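Side-chain contacts in saframycin Mx1 synthetase B (Legionella pneumophila subsp. pneumophila, PDB 3KXW), which belongs to the AMP-binding (ANL) clan of proteins, with a smaller C-terminal domain following its large AMP-binding domain, and holds 5'-O-[(S)-(dodecanoyloxy)(hydroxy)phosphoryl]adenosine: residues N248-S251 with W252-I256; D272-V275 with K276-E280; H308-Q311 with A312-F316; V493-E497 with H498-L502; E527-Y530 with E531-L535. All coordinates share one frame; numbering follows the deposited sequence.

Interaction 1: residues N248-S251 with W252-I256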
# COMPACT_ATOMS: atom_id res chain seq x y z
N ASN A 248 6.48 13.60 10.22
CA ASN A 248 6.28 13.66 11.67
C ASN A 248 5.49 12.44 12.11
O ASN A 248 4.29 12.53 12.33
CB ASN A 248 5.48 14.93 12.05
CG ASN A 248 5.34 15.12 13.55
OD1 ASN A 248 6.17 14.64 14.33
ND2 ASN A 248 4.27 15.83 13.97
N PRO A 249 6.17 11.29 12.23
CA PRO A 249 5.49 10.01 12.47
C PRO A 249 4.77 9.99 13.81
O PRO A 249 3.79 9.25 13.97
CB PRO A 249 6.64 8.98 12.48
CG PRO A 249 7.84 9.69 12.00
CD PRO A 249 7.63 11.16 12.14
N LEU A 250 5.27 10.78 14.77
CA LEU A 250 4.56 10.95 16.03
C LEU A 250 3.10 11.32 15.80
O LEU A 250 2.23 10.94 16.59
CB LEU A 250 5.23 12.02 16.89
CG LEU A 250 4.46 12.40 18.14
CD1 LEU A 250 4.37 11.21 19.06
CD2 LEU A 250 5.16 13.57 18.82
N SER A 251 2.82 12.08 14.74
CA SER A 251 1.43 12.51 14.53
C SER A 251 0.47 11.33 14.33
O SER A 251 -0.69 11.41 14.70
CB SER A 251 1.30 13.55 13.41
OG SER A 251 1.55 12.96 12.15
N TRP A 252 0.97 10.22 13.79
CA TRP A 252 0.13 9.02 13.70
C TRP A 252 -0.38 8.61 15.08
O TRP A 252 -1.57 8.31 15.27
CB TRP A 252 0.94 7.87 13.11
CG TRP A 252 0.18 6.58 12.82
CD1 TRP A 252 -1.17 6.42 12.71
CD2 TRP A 252 0.76 5.30 12.54
NE1 TRP A 252 -1.47 5.11 12.40
CE2 TRP A 252 -0.30 4.41 12.28
CE3 TRP A 252 2.08 4.84 12.47
CZ2 TRP A 252 -0.08 3.05 11.97
CZ3 TRP A 252 2.30 3.48 12.17
CH2 TRP A 252 1.22 2.61 11.92
N LEU A 253 0.52 8.56 16.05
CA LEU A 253 0.18 8.07 17.39
C LEU A 253 -0.59 9.14 18.18
O LEU A 253 -1.48 8.81 18.97
CB LEU A 253 1.43 7.59 18.12
CG LEU A 253 2.34 6.67 17.30
CD1 LEU A 253 3.53 6.25 18.17
CD2 LEU A 253 1.62 5.42 16.78
N LYS A 254 -0.25 10.41 17.96
CA LYS A 254 -1.06 11.51 18.52
C LYS A 254 -2.52 11.47 18.04
O LYS A 254 -3.45 11.63 18.84
CB LYS A 254 -0.47 12.87 18.17
CG LYS A 254 0.70 13.27 19.03
CD LYS A 254 1.01 14.76 18.79
CE LYS A 254 2.13 15.28 19.70
NZ LYS A 254 2.46 16.72 19.42
N HIS A 255 -2.72 11.27 16.75
CA HIS A 255 -4.10 11.20 16.25
C HIS A 255 -4.84 9.96 16.74
O HIS A 255 -6.03 10.05 17.05
CB HIS A 255 -4.17 11.31 14.73
CG HIS A 255 -3.82 12.67 14.24
ND1 HIS A 255 -3.15 12.90 13.06
CD2 HIS A 255 -4.02 13.89 14.81
CE1 HIS A 255 -2.98 14.21 12.90
NE2 HIS A 255 -3.50 14.82 13.94
N ILE A 256 -4.15 8.83 16.82
CA ILE A 256 -4.77 7.63 17.33
C ILE A 256 -5.25 7.93 18.73
O ILE A 256 -6.35 7.51 19.15
CB ILE A 256 -3.79 6.42 17.32
CG1 ILE A 256 -3.65 5.87 15.88
CG2 ILE A 256 -4.25 5.34 18.30
CD1 ILE A 256 -2.54 4.77 15.72
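Lys254 N reaches back four residues to Leu250 O (2.9 Å), and His255 N repeats this spacing onto Ser251 O at 2.9 Å, the i to i-4 pattern of an alpha helix. One step earlier the chain is wound more tightly: Trp252 N bonds to Pro249 O (3.0 Å), only three residues back, and Leu253 N adds a weak bond of the same three-residue span to Leu250 O.

These bonds form the opening turn of helix 250-259 in the AMP-binding domain, directly after Asn248 has left the helical conformation of helix 242-247. Asn248 O is gripped twice there, by Ser251 N and by Ser251 OG at 2.8 Å. Ser251 reaches it because chi1 of 70° sets OG between its own N and carbonyl carbon.

Among the side chains, Leu250 and Lys254 meet at an oblique angle, CD2 of the leucine lying 3.6 Å from CE of the lysine. The extended lysine chain carries CG and CE past Leu250 CG and CD2. Trp252 touches the preceding turn through CB, 3.3 Å from Pro249 O, while its indole leads away. NE1 bonds to Ser264 OG, and the ring meets Trp214 and Trp291 edge-to-face.

Interaction 2: residues D272-V275 with K276-E280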
# COMPACT_ATOMS: atom_id res chain seq x y z
N ASP A 272 8.90 0.39 12.47
CA ASP A 272 10.31 0.67 12.68
C ASP A 272 10.58 2.15 12.56
O ASP A 272 11.40 2.70 13.28
CB ASP A 272 11.17 -0.04 11.64
CG ASP A 272 11.31 -1.52 11.93
OD1 ASP A 272 11.60 -1.89 13.09
OD2 ASP A 272 11.11 -2.31 11.00
N TYR A 273 9.88 2.79 11.63
CA TYR A 273 10.07 4.21 11.38
C TYR A 273 9.67 5.03 12.61
O TYR A 273 10.35 6.00 12.96
CB TYR A 273 9.28 4.62 10.14
CG TYR A 273 9.61 5.98 9.59
CD1 TYR A 273 10.78 6.24 8.89
CD2 TYR A 273 8.72 7.02 9.77
CE1 TYR A 273 11.05 7.53 8.39
CE2 TYR A 273 8.97 8.26 9.27
CZ TYR A 273 10.12 8.53 8.59
OH TYR A 273 10.27 9.83 8.13
N CYS A 274 8.55 4.65 13.22
CA CYS A 274 8.14 5.26 14.51
C CYS A 274 9.17 5.08 15.61
O CYS A 274 9.51 6.04 16.30
CB CYS A 274 6.82 4.67 14.99
SG CYS A 274 5.37 5.21 14.05
N VAL A 275 9.66 3.86 15.76
CA VAL A 275 10.68 3.59 16.77
C VAL A 275 11.92 4.45 16.54
O VAL A 275 12.48 5.02 17.47
CB VAL A 275 11.06 2.09 16.79
CG1 VAL A 275 12.35 1.86 17.60
CG2 VAL A 275 9.92 1.26 17.34
N LYS A 276 12.35 4.51 15.29
CA LYS A 276 13.57 5.23 14.94
C LYS A 276 13.45 6.75 15.12
O LYS A 276 14.41 7.42 15.56
CB LYS A 276 13.98 4.93 13.51
CG LYS A 276 15.37 5.45 13.19
CD LYS A 276 16.12 4.50 12.34
CE LYS A 276 17.62 4.74 12.43
NZ LYS A 276 18.26 3.78 13.34
N ARG A 277 12.28 7.30 14.79
CA ARG A 277 12.09 8.75 14.67
C ARG A 277 11.58 9.44 15.94
O ARG A 277 11.72 10.65 16.08
CB ARG A 277 11.13 9.09 13.52
CG ARG A 277 11.70 8.95 12.08
CD ARG A 277 12.70 10.04 11.69
NE ARG A 277 12.13 11.39 11.73
CZ ARG A 277 11.63 12.04 10.68
NH1 ARG A 277 11.64 11.49 9.48
NH2 ARG A 277 11.14 13.26 10.84
N ILE A 278 10.97 8.69 16.84
CA ILE A 278 10.29 9.31 17.99
C ILE A 278 11.12 9.21 19.26
O ILE A 278 11.32 8.13 19.81
CB ILE A 278 8.88 8.71 18.18
CG1 ILE A 278 8.05 8.90 16.89
CG2 ILE A 278 8.18 9.31 19.40
CD1 ILE A 278 6.67 8.32 16.95
N ARG A 279 11.64 10.35 19.72
CA ARG A 279 12.46 10.37 20.93
C ARG A 279 11.60 10.10 22.17
O ARG A 279 10.44 10.50 22.22
CB ARG A 279 13.13 11.74 21.09
CG ARG A 279 14.15 12.04 20.02
CD ARG A 279 15.23 10.97 20.01
NE ARG A 279 16.06 11.06 18.81
CZ ARG A 279 15.92 10.29 17.73
NH1 ARG A 279 14.98 9.35 17.69
NH2 ARG A 279 16.73 10.47 16.69
N GLU A 280 12.18 9.44 23.16
CA GLU A 280 11.49 9.18 24.42
C GLU A 280 10.67 10.36 24.95
O GLU A 280 9.54 10.18 25.37
CB GLU A 280 12.47 8.73 25.50
CG GLU A 280 11.77 8.22 26.74
CD GLU A 280 10.89 7.01 26.45
OE1 GLU A 280 11.16 6.27 25.48
OE2 GLU A 280 9.92 6.79 27.20
O HOH W 1 10.99 5.41 19.75
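The last turn of helix 269-277, the helix of the beta-alpha-beta unit made with strands 263-266 and 293-296, is where Tyr273 and Arg277 lie side by side. Arg277 CG sits over the centre of one face of the tyrosine ring, 3.9 Å from the centroid and only 12° off the normal, a clear CH-pi contact. Beyond CG the arginine is bent at both chi2 and chi3, and its guanidinium plane is turned 69° from the ring. The tyrosine hydroxyl itself is hydrogen-bonded to Leu246 O.

One residue further on, Cys274 CB packs against Ile278 CD1 at 4.1 Å. Ile278 is the first residue to leave helical angles, yet its N still bonds to Cys274 O (3.1 Å). The Lys276 amine turns to the C-terminal end of the chain: NZ bonds to Lys580 O and Gln577 O and meets Trp576 in a cation-pi contact.

Where the helix gives out, three bonds reach backbone carbonyls, one from Arg279 and two from a single water. Arg279 NH1 donates to Lys276 O (2.9 Å), with the acceptor in the guanidinium plane, and the water donates both to Val275 O (2.8 Å) and to Ile278 O (2.7 Å).

Interaction 3: residues H308-Q311 with A312-F316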
# COMPACT_ATOMS: atom_id res chain seq x y z
N HIS A 308 10.26 -4.37 18.91
CA HIS A 308 10.82 -3.03 19.09
C HIS A 308 9.73 -2.01 19.33
O HIS A 308 9.85 -1.16 20.19
CB HIS A 308 11.61 -2.56 17.88
CG HIS A 308 12.97 -3.17 17.75
ND1 HIS A 308 13.85 -2.80 16.76
CD2 HIS A 308 13.60 -4.12 18.48
CE1 HIS A 308 14.97 -3.49 16.88
NE2 HIS A 308 14.84 -4.30 17.91
N PHE A 309 8.67 -2.09 18.53
CA PHE A 309 7.58 -1.14 18.65
C PHE A 309 6.84 -1.31 19.97
O PHE A 309 6.47 -0.34 20.63
CB PHE A 309 6.59 -1.30 17.48
CG PHE A 309 5.56 -0.23 17.44
CD1 PHE A 309 5.81 0.95 16.76
CD2 PHE A 309 4.35 -0.38 18.09
CE1 PHE A 309 4.86 1.98 16.70
CE2 PHE A 309 3.39 0.64 18.06
CZ PHE A 309 3.64 1.81 17.35
N TYR A 310 6.65 -2.56 20.36
CA TYR A 310 5.94 -2.85 21.60
C TYR A 310 6.71 -2.30 22.78
O TYR A 310 6.14 -1.62 23.63
CB TYR A 310 5.71 -4.35 21.77
CG TYR A 310 5.31 -4.69 23.19
CD1 TYR A 310 4.10 -4.24 23.71
CD2 TYR A 310 6.14 -5.43 24.00
CE1 TYR A 310 3.73 -4.54 25.02
CE2 TYR A 310 5.78 -5.73 25.31
CZ TYR A 310 4.58 -5.30 25.80
OH TYR A 310 4.25 -5.61 27.11
N GLN A 311 8.02 -2.55 22.83
CA GLN A 311 8.85 -2.05 23.92
C GLN A 311 8.88 -0.51 23.94
O GLN A 311 8.89 0.11 25.01
CB GLN A 311 10.28 -2.61 23.84
CG GLN A 311 10.41 -4.13 24.07
CD GLN A 311 9.92 -4.53 25.45
OE1 GLN A 311 9.93 -3.73 26.38
NE2 GLN A 311 9.46 -5.77 25.58
N ALA A 312 8.88 0.11 22.77
CA ALA A 312 8.91 1.57 22.67
C ALA A 312 7.62 2.26 23.12
O ALA A 312 7.65 3.42 23.55
CB ALA A 312 9.29 2.00 21.23
N PHE A 313 6.48 1.57 23.03
CA PHE A 313 5.20 2.24 23.30
C PHE A 313 4.32 1.64 24.40
O PHE A 313 3.26 2.17 24.71
CB PHE A 313 4.44 2.50 21.99
CG PHE A 313 5.19 3.41 21.07
CD1 PHE A 313 5.20 4.78 21.30
CD2 PHE A 313 5.97 2.91 20.03
CE1 PHE A 313 5.90 5.63 20.50
CE2 PHE A 313 6.71 3.78 19.22
CZ PHE A 313 6.68 5.13 19.46
N LYS A 314 4.78 0.54 24.97
CA LYS A 314 4.02 -0.17 26.01
C LYS A 314 3.71 0.71 27.20
O LYS A 314 2.66 0.56 27.82
CB LYS A 314 4.76 -1.45 26.45
CG LYS A 314 6.02 -1.23 27.25
CD LYS A 314 6.64 -2.58 27.66
CE LYS A 314 7.84 -2.41 28.60
NZ LYS A 314 8.52 -3.72 28.90
N GLU A 315 4.61 1.63 27.53
CA GLU A 315 4.35 2.52 28.64
C GLU A 315 3.23 3.53 28.33
O GLU A 315 2.70 4.20 29.23
CB GLU A 315 5.63 3.21 29.11
CG GLU A 315 6.71 2.20 29.57
CD GLU A 315 6.22 1.22 30.65
OE1 GLU A 315 5.32 1.58 31.45
OE2 GLU A 315 6.74 0.08 30.71
N PHE A 316 2.83 3.59 27.06
CA PHE A 316 1.75 4.49 26.67
C PHE A 316 0.50 3.77 26.20
O PHE A 316 -0.25 4.31 25.39
CB PHE A 316 2.23 5.51 25.65
CG PHE A 316 3.42 6.29 26.13
CD1 PHE A 316 3.25 7.49 26.80
CD2 PHE A 316 4.70 5.77 25.99
CE1 PHE A 316 4.36 8.20 27.27
CE2 PHE A 316 5.80 6.46 26.47
CZ PHE A 316 5.63 7.67 27.11
O HOH W 2 6.29 -6.28 28.85
O HOH W 3 7.29 2.10 26.58
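Lys314, Gln311 and Ala312 have the most surface buried in this contact, and the first two are joined at their polar ends. Lys314 NZ donates to Gln311 OE1 over 2.9 Å, in the carbonyl plane and on a lone pair. Both chains point the same way, alongside each other: the lysine is extended beyond CG, whereas the glutamine bends at chi2 (-61°). Gln311 NE2 is held in turn by Glu307 OE2 on the preceding turn, which fixes the rotation of the amide.

Lys314 also crosses the ring of Tyr310 obliquely. CB of the lysine lies 4.0 Å from the ring centroid in an off-centre CH-pi contact, and a water bonded to Tyr310 OH also accepts a weak bond from Lys314 NZ. Chi1 of 70° places Lys314 CG between its own N and carbonyl carbon, 3.6 Å from Tyr310 O, while the backbone puts CB 3.1 Å from that oxygen.

This turn ends helix 303-313, which connects strands 293-296 and 323-328 in a beta-alpha-beta unit of the AMP-binding domain. Ala312 N bonds to His308 O (3.0 Å), and Ala312 CB, 3.4 Å from His308 O, packs on Val275 of helix 269-277. The following bonds, Phe313 N to Phe309 O and Lys314 N to Tyr310 O, are weak and bent, as the chain starts to leave the helix.

On the buried side, Phe313 CD2 stands 3.6 Å above the centre of the Phe309 ring. The two planes make an oblique 39°. Phe309 additionally meets Phe318 and Tyr271 edge-to-face, and Lys283 forms a cation-pi contact with Phe313.

Interaction 4: residues V493-E497 with H498-L502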
# COMPACT_ATOMS: atom_id res chain seq x y z
N VAL A 493 19.81 -3.28 -4.07
CA VAL A 493 19.24 -4.14 -3.04
C VAL A 493 20.20 -5.23 -2.65
O VAL A 493 20.81 -5.89 -3.50
CB VAL A 493 17.94 -4.79 -3.53
CG1 VAL A 493 17.36 -5.71 -2.44
CG2 VAL A 493 16.94 -3.72 -3.89
N ILE A 494 20.34 -5.42 -1.34
CA ILE A 494 21.21 -6.42 -0.75
C ILE A 494 20.34 -7.50 -0.14
O ILE A 494 19.35 -7.18 0.52
CB ILE A 494 22.04 -5.78 0.38
CG1 ILE A 494 22.97 -4.74 -0.22
CG2 ILE A 494 22.82 -6.82 1.16
CD1 ILE A 494 23.65 -5.23 -1.46
N GLN A 495 20.67 -8.77 -0.36
CA GLN A 495 19.99 -9.83 0.37
C GLN A 495 20.85 -10.21 1.56
O GLN A 495 22.03 -10.51 1.40
CB GLN A 495 19.71 -11.06 -0.48
CG GLN A 495 18.81 -12.04 0.26
CD GLN A 495 18.65 -13.38 -0.46
OE1 GLN A 495 19.32 -13.65 -1.45
NE2 GLN A 495 17.76 -14.22 0.06
N GLU A 496 20.27 -10.18 2.75
CA GLU A 496 21.06 -10.26 3.96
C GLU A 496 20.32 -11.08 5.01
O GLU A 496 19.38 -10.60 5.63
CB GLU A 496 21.33 -8.83 4.46
CG GLU A 496 22.10 -8.72 5.76
CD GLU A 496 22.68 -7.34 5.93
OE1 GLU A 496 23.85 -7.15 5.54
OE2 GLU A 496 21.96 -6.45 6.41
N GLU A 497 20.77 -12.32 5.18
CA GLU A 497 20.06 -13.36 5.92
C GLU A 497 18.54 -13.21 5.93
O GLU A 497 17.95 -12.54 6.78
CB GLU A 497 20.62 -13.56 7.34
CG GLU A 497 20.37 -12.42 8.29
CD GLU A 497 21.37 -12.39 9.43
OE1 GLU A 497 21.41 -13.38 10.21
OE2 GLU A 497 22.09 -11.38 9.54
N HIS A 498 17.92 -13.85 4.94
CA HIS A 498 16.48 -14.01 4.95
C HIS A 498 15.69 -12.73 4.70
O HIS A 498 14.47 -12.77 4.72
CB HIS A 498 16.03 -14.68 6.26
CG HIS A 498 17.01 -15.67 6.81
ND1 HIS A 498 17.33 -16.84 6.15
CD2 HIS A 498 17.73 -15.68 7.96
CE1 HIS A 498 18.22 -17.52 6.86
NE2 HIS A 498 18.47 -16.84 7.96
N GLU A 499 16.36 -11.60 4.48
CA GLU A 499 15.68 -10.34 4.16
C GLU A 499 16.34 -9.58 3.01
O GLU A 499 17.53 -9.75 2.73
CB GLU A 499 15.64 -9.43 5.38
CG GLU A 499 15.54 -10.21 6.66
CD GLU A 499 15.14 -9.34 7.82
OE1 GLU A 499 15.81 -8.31 8.06
OE2 GLU A 499 14.15 -9.71 8.49
N TYR A 500 15.55 -8.75 2.34
CA TYR A 500 16.10 -7.88 1.32
C TYR A 500 16.10 -6.44 1.83
O TYR A 500 15.15 -6.02 2.48
CB TYR A 500 15.31 -7.98 0.02
CG TYR A 500 15.49 -9.30 -0.70
CD1 TYR A 500 16.50 -9.46 -1.65
CD2 TYR A 500 14.68 -10.39 -0.41
CE1 TYR A 500 16.67 -10.66 -2.32
CE2 TYR A 500 14.85 -11.60 -1.06
CZ TYR A 500 15.84 -11.73 -2.01
OH TYR A 500 15.99 -12.93 -2.65
N LYS A 501 17.15 -5.69 1.53
CA LYS A 501 17.26 -4.31 2.03
C LYS A 501 17.64 -3.38 0.89
O LYS A 501 18.70 -3.51 0.32
CB LYS A 501 18.30 -4.22 3.14
CG LYS A 501 18.14 -5.26 4.27
CD LYS A 501 19.11 -5.02 5.44
CE LYS A 501 18.59 -3.95 6.39
NZ LYS A 501 17.19 -4.25 6.83
N LEU A 502 16.74 -2.45 0.56
CA LEU A 502 17.06 -1.41 -0.38
C LEU A 502 18.10 -0.51 0.26
O LEU A 502 17.90 -0.00 1.37
CB LEU A 502 15.82 -0.61 -0.72
CG LEU A 502 16.01 0.63 -1.57
CD1 LEU A 502 16.82 0.33 -2.85
CD2 LEU A 502 14.65 1.28 -1.89
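Gln495 lies flat over the Tyr500 ring, its amide plane only 10° from that of the ring. CG of the glutamine forms the CH-pi contact, 3.8 Å from the centroid and displaced toward the rim, while the amide carbon CD continues outward to lie 3.5 Å from Tyr500 OH. An extended glutamine chain, with CG anti to the backbone N (chi1 -171°), keeps the amide over the phenol. Val493 CG1 approaches the same ring at its edge, 3.9 Å from CD1, and Val493 CG2 meets Leu502 CD1.

All four side chains occupy one face of a beta hairpin formed by strands 486-496 and 499-508 in the C-terminal domain. The pairs Val493-Leu502 and Gln495-Tyr500 are non-hydrogen-bonded ones. Between them Ile494 and Lys501 form a hydrogen-bonded pair, with Ile494 N to Lys501 O at 3.0 Å and Lys501 N to Ile494 O at 2.8 Å. Glu496 N bonds to Glu499 O (2.8 Å), next to a two-residue turn in which Glu497 and His498 both have positive phi.

On the reverse face Glu496 OE2 rests against Lys501 CD at 3.3 Å; the amine is too distant for a salt bridge. Further out, Leu460 and Asp459 touch Tyr500, Tyr464 lies against Val493, and the His498 ring stacks on Tyr371. Glu499 OE2 forms a salt bridge with Arg302 of the AMP-binding domain.

Interaction 5: residues E527-Y530 with E531-L535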
# COMPACT_ATOMS: atom_id res chain seq x y z
N GLU A 527 12.20 10.03 2.58
CA GLU A 527 11.00 10.67 2.03
C GLU A 527 11.00 10.79 0.50
O GLU A 527 10.00 10.52 -0.18
CB GLU A 527 10.79 12.03 2.68
CG GLU A 527 9.61 12.82 2.11
CD GLU A 527 9.58 14.26 2.64
OE1 GLU A 527 9.65 14.45 3.88
OE2 GLU A 527 9.51 15.19 1.81
N LEU A 528 12.14 11.16 -0.07
CA LEU A 528 12.25 11.29 -1.51
C LEU A 528 11.95 10.00 -2.25
O LEU A 528 11.19 10.01 -3.23
CB LEU A 528 13.65 11.78 -1.90
CG LEU A 528 13.89 11.93 -3.40
CD1 LEU A 528 13.06 13.09 -3.96
CD2 LEU A 528 15.36 12.16 -3.69
N VAL A 529 12.55 8.90 -1.82
CA VAL A 529 12.37 7.63 -2.51
C VAL A 529 10.93 7.11 -2.31
O VAL A 529 10.32 6.55 -3.22
CB VAL A 529 13.40 6.60 -2.00
CG1 VAL A 529 13.15 5.25 -2.64
CG2 VAL A 529 14.83 7.11 -2.30
N TYR A 530 10.40 7.30 -1.12
CA TYR A 530 9.02 6.90 -0.85
C TYR A 530 8.03 7.62 -1.78
O TYR A 530 7.14 6.98 -2.36
CB TYR A 530 8.65 7.17 0.60
CG TYR A 530 7.26 6.70 0.94
CD1 TYR A 530 7.03 5.42 1.43
CD2 TYR A 530 6.16 7.54 0.74
CE1 TYR A 530 5.73 5.00 1.74
CE2 TYR A 530 4.87 7.13 1.05
CZ TYR A 530 4.66 5.87 1.54
OH TYR A 530 3.36 5.49 1.85
N GLU A 531 8.20 8.93 -1.92
CA GLU A 531 7.34 9.76 -2.77
C GLU A 531 7.49 9.52 -4.27
O GLU A 531 6.49 9.42 -4.98
CB GLU A 531 7.55 11.23 -2.43
CG GLU A 531 7.25 11.51 -0.96
CD GLU A 531 5.94 12.25 -0.71
OE1 GLU A 531 5.97 13.50 -0.82
OE2 GLU A 531 4.91 11.62 -0.33
N ASN A 532 8.73 9.40 -4.73
CA ASN A 532 9.01 9.23 -6.15
C ASN A 532 8.84 7.81 -6.66
O ASN A 532 8.58 7.60 -7.84
CB ASN A 532 10.42 9.73 -6.49
CG ASN A 532 10.55 11.26 -6.44
OD1 ASN A 532 9.68 11.95 -5.90
ND2 ASN A 532 11.64 11.78 -7.00
N HIS A 533 9.00 6.82 -5.78
CA HIS A 533 9.07 5.42 -6.23
C HIS A 533 8.20 4.43 -5.47
O HIS A 533 8.14 3.24 -5.81
CB HIS A 533 10.53 4.96 -6.23
CG HIS A 533 11.40 5.83 -7.06
ND1 HIS A 533 11.44 5.76 -8.43
CD2 HIS A 533 12.22 6.86 -6.71
CE1 HIS A 533 12.28 6.68 -8.90
NE2 HIS A 533 12.76 7.36 -7.87
N GLN A 534 7.53 4.92 -4.44
CA GLN A 534 6.74 4.05 -3.57
C GLN A 534 7.59 2.90 -3.05
O GLN A 534 7.12 1.76 -2.99
CB GLN A 534 5.49 3.52 -4.32
CG GLN A 534 4.44 4.59 -4.62
CD GLN A 534 4.92 5.61 -5.63
OE1 GLN A 534 5.25 5.27 -6.77
NE2 GLN A 534 4.96 6.87 -5.21
N LEU A 535 8.84 3.20 -2.68
CA LEU A 535 9.71 2.20 -2.09
C LEU A 535 10.26 2.72 -0.76
O LEU A 535 10.31 3.93 -0.55
CB LEU A 535 10.89 1.88 -3.02
CG LEU A 535 10.53 1.21 -4.36
CD1 LEU A 535 11.72 1.29 -5.30
CD2 LEU A 535 10.11 -0.24 -4.14
O HOH W 4 4.54 7.26 -2.40
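Glu531 N, Asn532 N and His533 N each bond four residues back, to Glu527 O (3.0 Å), Leu528 O and Val529 O, and the series fades at Gln534, whose N makes only a weak bond to Tyr530 O. Gln534 has positive phi (54°), which turns the chain off the helix axis and brings Leu535 back beside it. Leu535 O thereby lies 3.3 Å from Tyr530 CA in a CA-H...O contact, and Leu535 CB packs on Val529 CG1 at 4.1 Å.

Leu528 and Asn532 cross at a slant, CD1 of the leucine lying 3.6 Å from ND2 of the amide. That ND2 and His533 NE2 both hydrogen-bond to Ser476 OG, so one hydroxyl of helix 469-479 fixes two side chains of this turn. Glu527 and Glu531 run side by side with CG atoms 4.1 Å apart and carboxylate planes turned 78° to each other. OE2 of Glu527 is 4.7 Å from OE1 of Glu531, near enough that the like charges may raise the proton affinity of either group.

The turn closes helix 515-533, the crossover between the parallel strands 499-508 and 539-544 of the C-terminal domain's sheet. Tyr530, with CG anti to its N (chi1 -177°), is directed to another neighbour: it packs on Pro242 and Leu246 of helix 242-247 and on the loop residues Trp214 and Pro216, an interface with the AMP-binding domain. A water bridges the helix end, donating to Tyr530 O (2.6 Å) and accepting from Gln534 NE2, while Gln534 OE1 bonds to Lys106 NZ.

Interactions 1, 2 and 3 follow one another along the chain in the AMP-binding domain and form one packed cluster of helices 250-259, 269-277 and 303-313, with centres 10 to 14 Å apart. Ile278 and Cys274 of interaction 2 touch Leu250 and Trp252 of interaction 1, Val275 meets Phe309 and Ala312 of interaction 3, and Leu253 reaches Phe313. Interactions 4 and 5 come later, in the C-terminal domain; their centres are 19 Å apart, and Leu502 of strand 499-508 touches Leu535, just past the end of helix 515-533, which follows that strand in the chain. Interaction 5 comes within about 6 Å of interaction 2 (nearest atoms), consistent with the two domains being closely apposed.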